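Long-range contact in succinate dehydrogenase subunit A (Mycolicibacterium smegmatis, PDB 7D6V), which probably oxidises succinate to fumarate at its FAD as the flavoprotein subunit of a membrane-bound succinate dehydrogenase that passes electrons to quinone: residues A[28-42]-A[163-175]. Residues are numbered along the deposited sequence; the frame is centred on the assembly and turned at random.
Sequences RERGLRVAVVTKSLF and EARIRVFHETSIT. With FAD (flavin-adenine dinucleotide), chain D.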
loop_
_atom_site.group_PDB
_atom_site.type_symbol
_atom_site.label_atom_id
_atom_site.label_comp_id
_atom_site.label_asym_id
_atom_site.label_seq_id
_atom_site.Cartn_x
_atom_site.Cartn_y
_atom_site.Cartn_z
ATOM N N ARG A 28 19.389 8.838 16.185
ATOM C CA ARG A 28 20.586 8.147 15.717
ATOM C C ARG A 28 21.619 9.134 15.192
ATOM O O ARG A 28 22.823 8.947 15.398
ATOM C CB ARG A 28 20.230 7.126 14.641
ATOM C CG ARG A 28 21.347 6.134 14.344
ATOM C CD ARG A 28 22.130 6.545 13.114
ATOM N NE ARG A 28 23.032 5.501 12.642
ATOM C CZ ARG A 28 23.956 5.691 11.706
ATOM N NH1 ARG A 28 24.100 6.887 11.154
ATOM N NH2 ARG A 28 24.737 4.690 11.325
ATOM N N GLU A 29 21.172 10.187 14.502
ATOM C CA GLU A 29 22.114 11.182 13.998
ATOM C C GLU A 29 22.850 11.867 15.141
ATOM O O GLU A 29 24.057 12.114 15.052
ATOM C CB GLU A 29 21.393 12.217 13.137
ATOM C CG GLU A 29 20.808 11.670 11.845
ATOM C CD GLU A 29 21.861 11.207 10.860
ATOM O OE1 GLU A 29 22.964 11.791 10.839
ATOM O OE2 GLU A 29 21.578 10.256 10.101
ATOM N N ARG A 30 22.141 12.187 16.225
ATOM C CA ARG A 30 22.817 12.789 17.370
ATOM C C ARG A 30 23.703 11.797 18.111
ATOM O O ARG A 30 24.525 12.211 18.932
ATOM C CB ARG A 30 21.797 13.397 18.328
ATOM C CG ARG A 30 20.874 14.405 17.675
ATOM C CD ARG A 30 21.460 15.810 17.703
ATOM N NE ARG A 30 22.624 15.967 16.830
ATOM C CZ ARG A 30 22.586 15.937 15.500
ATOM N NH1 ARG A 30 21.438 15.753 14.861
ATOM N NH2 ARG A 30 23.702 16.091 14.804
ATOM N N GLY A 31 23.531 10.505 17.867
ATOM C CA GLY A 31 24.412 9.491 18.407
ATOM C C GLY A 31 23.814 8.884 19.653
ATOM O O GLY A 31 24.023 9.389 20.758
ATOM N N LEU A 32 23.122 7.764 19.490
ATOM C CA LEU A 32 22.291 7.185 20.534
ATOM C C LEU A 32 21.942 5.768 20.125
ATOM O O LEU A 32 21.877 5.454 18.935
ATOM C CB LEU A 32 21.002 7.987 20.756
ATOM C CG LEU A 32 20.983 9.277 21.572
ATOM C CD1 LEU A 32 19.553 9.731 21.793
ATOM C CD2 LEU A 32 21.675 9.079 22.894
ATOM N N ARG A 33 21.716 4.922 21.122
ATOM C CA ARG A 33 21.134 3.609 20.894
ATOM C C ARG A 33 19.622 3.732 21.011
ATOM O O ARG A 33 19.104 4.062 22.081
ATOM C CB ARG A 33 21.678 2.589 21.890
ATOM C CG ARG A 33 23.186 2.551 21.968
ATOM C CD ARG A 33 23.652 1.287 22.654
ATOM N NE ARG A 33 23.162 0.092 21.974
ATOM C CZ ARG A 33 22.414 -0.844 22.549
ATOM N NH1 ARG A 33 22.019 -1.899 21.852
ATOM N NH2 ARG A 33 22.064 -0.726 23.822
ATOM N N VAL A 34 18.920 3.465 19.915
ATOM C CA VAL A 34 17.485 3.700 19.811
ATOM C C VAL A 34 16.784 2.367 19.609
ATOM O O VAL A 34 17.198 1.562 18.768
ATOM C CB VAL A 34 17.153 4.665 18.661
ATOM C CG1 VAL A 34 15.702 5.099 18.731
ATOM C CG2 VAL A 34 18.069 5.868 18.701
ATOM N N ALA A 35 15.726 2.138 20.378
ATOM C CA ALA A 35 14.847 0.992 20.204
ATOM C C ALA A 35 13.534 1.472 19.605
ATOM O O ALA A 35 12.960 2.458 20.073
ATOM C CB ALA A 35 14.599 0.281 21.535
ATOM N N VAL A 36 13.070 0.786 18.568
ATOM C CA VAL A 36 11.838 1.141 17.874
ATOM C C VAL A 36 10.828 0.048 18.180
ATOM O O VAL A 36 11.022 -1.111 17.794
ATOM C CB VAL A 36 12.053 1.275 16.362
ATOM C CG1 VAL A 36 10.738 1.552 15.657
ATOM C CG2 VAL A 36 13.086 2.321 16.054
ATOM N N VAL A 37 9.744 0.406 18.859
ATOM C CA VAL A 37 8.706 -0.540 19.247
ATOM C C VAL A 37 7.451 -0.220 18.453
ATOM O O VAL A 37 6.989 0.925 18.445
ATOM C CB VAL A 37 8.438 -0.489 20.760
ATOM C CG1 VAL A 37 7.361 -1.488 21.139
ATOM C CG2 VAL A 37 9.717 -0.766 21.525
ATOM N N THR A 38 6.907 -1.229 17.779
ATOM C CA THR A 38 5.754 -1.057 16.910
ATOM C C THR A 38 4.735 -2.139 17.226
ATOM O O THR A 38 5.094 -3.305 17.403
ATOM C CB THR A 38 6.157 -1.138 15.433
ATOM O OG1 THR A 38 7.111 -0.113 15.143
ATOM C CG2 THR A 38 4.951 -0.927 14.542
ATOM N N LYS A 39 3.463 -1.753 17.288
ATOM C CA LYS A 39 2.414 -2.723 17.566
ATOM C C LYS A 39 2.092 -3.574 16.345
ATOM O O LYS A 39 1.642 -4.715 16.488
ATOM C CB LYS A 39 1.162 -2.002 18.060
ATOM C CG LYS A 39 0.433 -2.709 19.171
ATOM C CD LYS A 39 -0.999 -2.234 19.255
ATOM C CE LYS A 39 -1.123 -1.010 20.123
ATOM N NZ LYS A 39 -2.524 -0.525 20.188
ATOM N N SER A 40 2.325 -3.047 15.148
ATOM C CA SER A 40 2.099 -3.732 13.888
ATOM C C SER A 40 3.440 -4.122 13.269
ATOM O O SER A 40 4.496 -4.005 13.895
ATOM C CB SER A 40 1.268 -2.848 12.954
ATOM O OG SER A 40 1.868 -1.578 12.781
ATOM N N LEU A 41 3.393 -4.619 12.036
ATOM C CA LEU A 41 4.619 -4.913 11.313
ATOM C C LEU A 41 5.320 -3.618 10.908
ATOM O O LEU A 41 4.722 -2.540 10.866
ATOM C CB LEU A 41 4.325 -5.761 10.074
ATOM C CG LEU A 41 3.952 -7.230 10.288
ATOM C CD1 LEU A 41 3.591 -7.892 8.969
ATOM C CD2 LEU A 41 5.072 -7.982 10.960
ATOM N N PHE A 42 6.612 -3.736 10.617
ATOM C CA PHE A 42 7.418 -2.576 10.260
ATOM C C PHE A 42 6.938 -1.974 8.944
ATOM O O PHE A 42 6.867 -2.662 7.922
ATOM C CB PHE A 42 8.888 -2.980 10.158
ATOM C CG PHE A 42 9.840 -1.822 10.109
ATOM C CD1 PHE A 42 9.528 -0.621 10.717
ATOM C CD2 PHE A 42 11.055 -1.939 9.458
ATOM C CE1 PHE A 42 10.406 0.440 10.672
ATOM C CE2 PHE A 42 11.936 -0.883 9.413
ATOM C CZ PHE A 42 11.610 0.308 10.019
ATOM N N GLU A 163 22.085 -3.887 14.150
ATOM C CA GLU A 163 21.377 -3.299 15.280
ATOM C C GLU A 163 22.326 -2.750 16.336
ATOM O O GLU A 163 22.011 -2.779 17.529
ATOM C CB GLU A 163 20.426 -4.323 15.898
ATOM C CG GLU A 163 19.452 -4.927 14.908
ATOM C CD GLU A 163 18.828 -6.204 15.418
ATOM O OE1 GLU A 163 17.763 -6.595 14.900
ATOM O OE2 GLU A 163 19.403 -6.816 16.343
ATOM N N ALA A 164 23.487 -2.250 15.916
ATOM C CA ALA A 164 24.426 -1.671 16.869
ATOM C C ALA A 164 23.880 -0.384 17.473
ATOM O O ALA A 164 24.094 -0.110 18.659
ATOM C CB ALA A 164 25.771 -1.421 16.189
ATOM N N ARG A 165 23.180 0.421 16.677
ATOM C CA ARG A 165 22.604 1.671 17.152
ATOM C C ARG A 165 21.089 1.737 17.041
ATOM O O ARG A 165 20.465 2.438 17.835
ATOM C CB ARG A 165 23.196 2.868 16.393
ATOM C CG ARG A 165 24.698 2.833 16.194
ATOM C CD ARG A 165 25.440 2.652 17.501
ATOM N NE ARG A 165 25.316 3.810 18.376
ATOM C CZ ARG A 165 25.889 3.901 19.571
ATOM N NH1 ARG A 165 26.628 2.901 20.027
ATOM N NH2 ARG A 165 25.728 4.992 20.307
ATOM N N ILE A 166 20.483 1.044 16.081
ATOM C CA ILE A 166 19.039 1.067 15.885
ATOM C C ILE A 166 18.543 -0.368 15.812
ATOM O O ILE A 166 19.014 -1.147 14.975
ATOM C CB ILE A 166 18.634 1.828 14.613
ATOM C CG1 ILE A 166 18.891 3.324 14.764
ATOM C CG2 ILE A 166 17.169 1.590 14.297
ATOM C CD1 ILE A 166 18.479 4.118 13.551
ATOM N N ARG A 167 17.588 -0.712 16.668
ATOM C CA ARG A 167 16.903 -1.992 16.600
ATOM C C ARG A 167 15.401 -1.755 16.548
ATOM O O ARG A 167 14.874 -0.905 17.270
ATOM C CB ARG A 167 17.254 -2.884 17.789
ATOM C CG ARG A 167 16.765 -4.307 17.636
ATOM C CD ARG A 167 17.328 -5.212 18.702
ATOM N NE ARG A 167 16.663 -6.509 18.697
ATOM C CZ ARG A 167 16.911 -7.480 19.565
ATOM N NH1 ARG A 167 17.818 -7.307 20.514
ATOM N NH2 ARG A 167 16.256 -8.626 19.480
ATOM N N VAL A 168 14.718 -2.507 15.691
ATOM C CA VAL A 168 13.277 -2.394 15.503
ATOM C C VAL A 168 12.611 -3.597 16.151
ATOM O O VAL A 168 13.000 -4.743 15.895
ATOM C CB VAL A 168 12.906 -2.301 14.013
ATOM C CG1 VAL A 168 11.415 -2.067 13.855
ATOM C CG2 VAL A 168 13.694 -1.197 13.336
ATOM N N PHE A 169 11.614 -3.338 16.991
ATOM C CA PHE A 169 10.823 -4.375 17.649
ATOM C C PHE A 169 9.392 -4.242 17.140
ATOM O O PHE A 169 8.566 -3.568 17.758
ATOM C CB PHE A 169 10.870 -4.253 19.178
ATOM C CG PHE A 169 12.253 -4.296 19.765
ATOM C CD1 PHE A 169 12.694 -5.421 20.439
ATOM C CD2 PHE A 169 13.095 -3.201 19.683
ATOM C CE1 PHE A 169 13.952 -5.462 20.995
ATOM C CE2 PHE A 169 14.357 -3.240 20.235
ATOM C CZ PHE A 169 14.784 -4.371 20.895
ATOM N N HIS A 170 9.093 -4.889 16.020
ATOM C CA HIS A 170 7.741 -4.871 15.489
ATOM C C HIS A 170 6.908 -5.972 16.137
ATOM O O HIS A 170 7.439 -6.924 16.713
ATOM C CB HIS A 170 7.740 -5.034 13.969
ATOM C CG HIS A 170 8.250 -6.360 13.503
ATOM N ND1 HIS A 170 7.416 -7.395 13.140
ATOM C CD2 HIS A 170 9.511 -6.817 13.332
ATOM C CE1 HIS A 170 8.144 -8.434 12.771
ATOM N NE2 HIS A 170 9.418 -8.109 12.878
ATOM N N GLU A 171 5.585 -5.824 16.034
ATOM C CA GLU A 171 4.633 -6.732 16.675
ATOM C C GLU A 171 4.842 -6.767 18.188
ATOM O O GLU A 171 4.734 -7.814 18.826
ATOM C CB GLU A 171 4.722 -8.142 16.085
ATOM C CG GLU A 171 4.299 -8.281 14.629
ATOM C CD GLU A 171 2.825 -8.030 14.410
ATOM O OE1 GLU A 171 2.030 -8.331 15.322
ATOM O OE2 GLU A 171 2.453 -7.549 13.323
ATOM N N THR A 172 5.153 -5.610 18.766
ATOM C CA THR A 172 5.380 -5.474 20.199
ATOM C C THR A 172 4.496 -4.358 20.730
ATOM O O THR A 172 4.427 -3.280 20.134
ATOM C CB THR A 172 6.851 -5.178 20.503
ATOM O OG1 THR A 172 7.677 -6.152 19.857
ATOM C CG2 THR A 172 7.108 -5.229 21.997
ATOM N N SER A 173 3.826 -4.613 21.848
ATOM C CA SER A 173 2.866 -3.682 22.423
ATOM C C SER A 173 3.326 -3.276 23.814
ATOM O O SER A 173 3.614 -4.136 24.650
ATOM C CB SER A 173 1.472 -4.309 22.482
ATOM O OG SER A 173 0.538 -3.428 23.074
ATOM N N ILE A 174 3.391 -1.971 24.057
ATOM C CA ILE A 174 3.820 -1.423 25.339
ATOM C C ILE A 174 2.585 -1.149 26.183
ATOM O O ILE A 174 1.642 -0.496 25.724
ATOM C CB ILE A 174 4.653 -0.144 25.149
ATOM C CG1 ILE A 174 5.955 -0.457 24.412
ATOM C CG2 ILE A 174 4.944 0.504 26.487
ATOM C CD1 ILE A 174 6.874 -1.394 25.156
ATOM N N THR A 175 2.588 -1.651 27.418
ATOM C CA THR A 175 1.438 -1.528 28.300
ATOM C C THR A 175 1.669 -0.624 29.500
ATOM O O THR A 175 0.693 -0.215 30.134
ATOM C CB THR A 175 0.998 -2.909 28.806
ATOM O OG1 THR A 175 1.960 -3.409 29.741
ATOM C CG2 THR A 175 0.876 -3.883 27.651
HETATM P PA FAD D . 0.875 6.418 13.056
HETATM O O1A FAD D . 1.960 6.278 12.054
HETATM O O2A FAD D . -0.535 6.409 12.606
HETATM O O5B FAD D . 1.027 5.202 14.079
HETATM C C5B FAD D . 1.636 5.314 15.352
HETATM C C4B FAD D . 2.509 4.098 15.615
HETATM O O4B FAD D . 2.536 3.800 17.006
HETATM C C3B FAD D . 2.032 2.834 14.942
HETATM O O3B FAD D . 3.174 2.193 14.396
HETATM C C2B FAD D . 1.505 1.981 16.066
HETATM O O2B FAD D . 1.638 0.589 15.810
HETATM C C1B FAD D . 2.385 2.403 17.205
HETATM N N9A FAD D . 1.750 2.125 18.502
HETATM C C8A FAD D . 0.570 2.577 18.923
HETATM N N7A FAD D . 0.302 2.129 20.163
HETATM C C5A FAD D . 1.331 1.368 20.548
HETATM C C6A FAD D . 1.698 0.588 21.739
HETATM N N6A FAD D . 0.890 0.523 22.808
HETATM N N1A FAD D . 2.869 -0.060 21.725
HETATM C C2A FAD D . 3.699 -0.010 20.680
HETATM N N3A FAD D . 3.429 0.674 19.572
HETATM C C4A FAD D . 2.284 1.371 19.449
HETATM N N1 FAD D . -3.361 13.610 7.177
HETATM C C2 FAD D . -3.020 14.436 6.168
HETATM O O2 FAD D . -2.317 15.418 6.423
HETATM N N3 FAD D . -3.406 14.248 4.906
HETATM C C4 FAD D . -4.167 13.221 4.552
HETATM O O4 FAD D . -4.511 13.067 3.373
HETATM C C4X FAD D . -4.592 12.265 5.587
HETATM N N5 FAD D . -5.359 11.204 5.296
HETATM C C5X FAD D . -5.724 10.350 6.264
HETATM C C6 FAD D . -6.515 9.258 5.946
HETATM C C7 FAD D . -6.900 8.374 6.936
HETATM C C7M FAD D . -7.758 7.190 6.604
HETATM C C8 FAD D . -6.467 8.595 8.330
HETATM C C8M FAD D . -6.884 7.636 9.405
HETATM C C9 FAD D . -5.675 9.680 8.654
HETATM C C9A FAD D . -5.292 10.564 7.666
HETATM N N10 FAD D . -4.494 11.664 7.991
HETATM C C10 FAD D . -4.127 12.531 6.959
HETATM C "C1'" FAD D . -4.043 11.891 9.359
HETATM C "C2'" FAD D . -2.579 11.483 9.483
HETATM O "O2'" FAD D . -2.318 10.339 8.674
HETATM C "C3'" FAD D . -2.199 11.113 10.905
HETATM O "O3'" FAD D . -2.309 12.271 11.720
HETATM C "C4'" FAD D . -0.765 10.611 10.962
HETATM O "O4'" FAD D . -0.632 9.446 10.161
HETATM C "C5'" FAD D . -0.328 10.265 12.372
HETATM O "O5'" FAD D . 0.933 9.619 12.279
HETATM P P FAD D . 1.749 9.124 13.555
HETATM O O1P FAD D . 3.145 8.872 13.108
HETATM O O2P FAD D . 1.521 10.061 14.686
HETATM O O3P FAD D . 1.064 7.727 13.962
#
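Val37 CG1, anti to its backbone N (chi1 -180°), meets Ile174 CG1 at 3.7 Å beside the N1A edge of the FAD adenine, the two side chains crossing at about a right angle. The backbone of Ile174 reads that edge as a base-pairing partner would: its N gives a nearly straight bond to N1A of the FAD (3.1 Å, 172°), while its O accepts from N6A of the FAD (3.2 Å). Lys39 lies over one face of the same adenine, its CE 3.4 Å from C5A of the FAD, and its ammonium group ends in a salt bridge with Asp228. The chain reaches this site through parallel strands 34-37 and 166-169, the latter the outermost strand of the five-stranded parallel sheet in a Rossmann-type FAD-binding domain. Backbone bonds run from Val34 N to Arg165 O, Arg167 N to Val34 O, Val36 N to Arg167 O and Thr38 N to Phe169 O; beyond the strands, Thr38 O takes the N-H of Thr172 (2.7 Å), where the chain turns toward adenine. On one face of the sheet Val36 and Val168 lie side by side, and Val168 CG1 sits over the Phe42 ring, 4.1 Å from its centroid, a CH-pi contact. On the other, Ala35 CB touches Phe169 CE2. At the far end the Ile166 side chain crosses that of Arg28 at about a right angle, Ile166 CD1 against Arg28 CG (3.6 Å), while the Arg28 guanidinium pairs with Asp155 of helix 136-159.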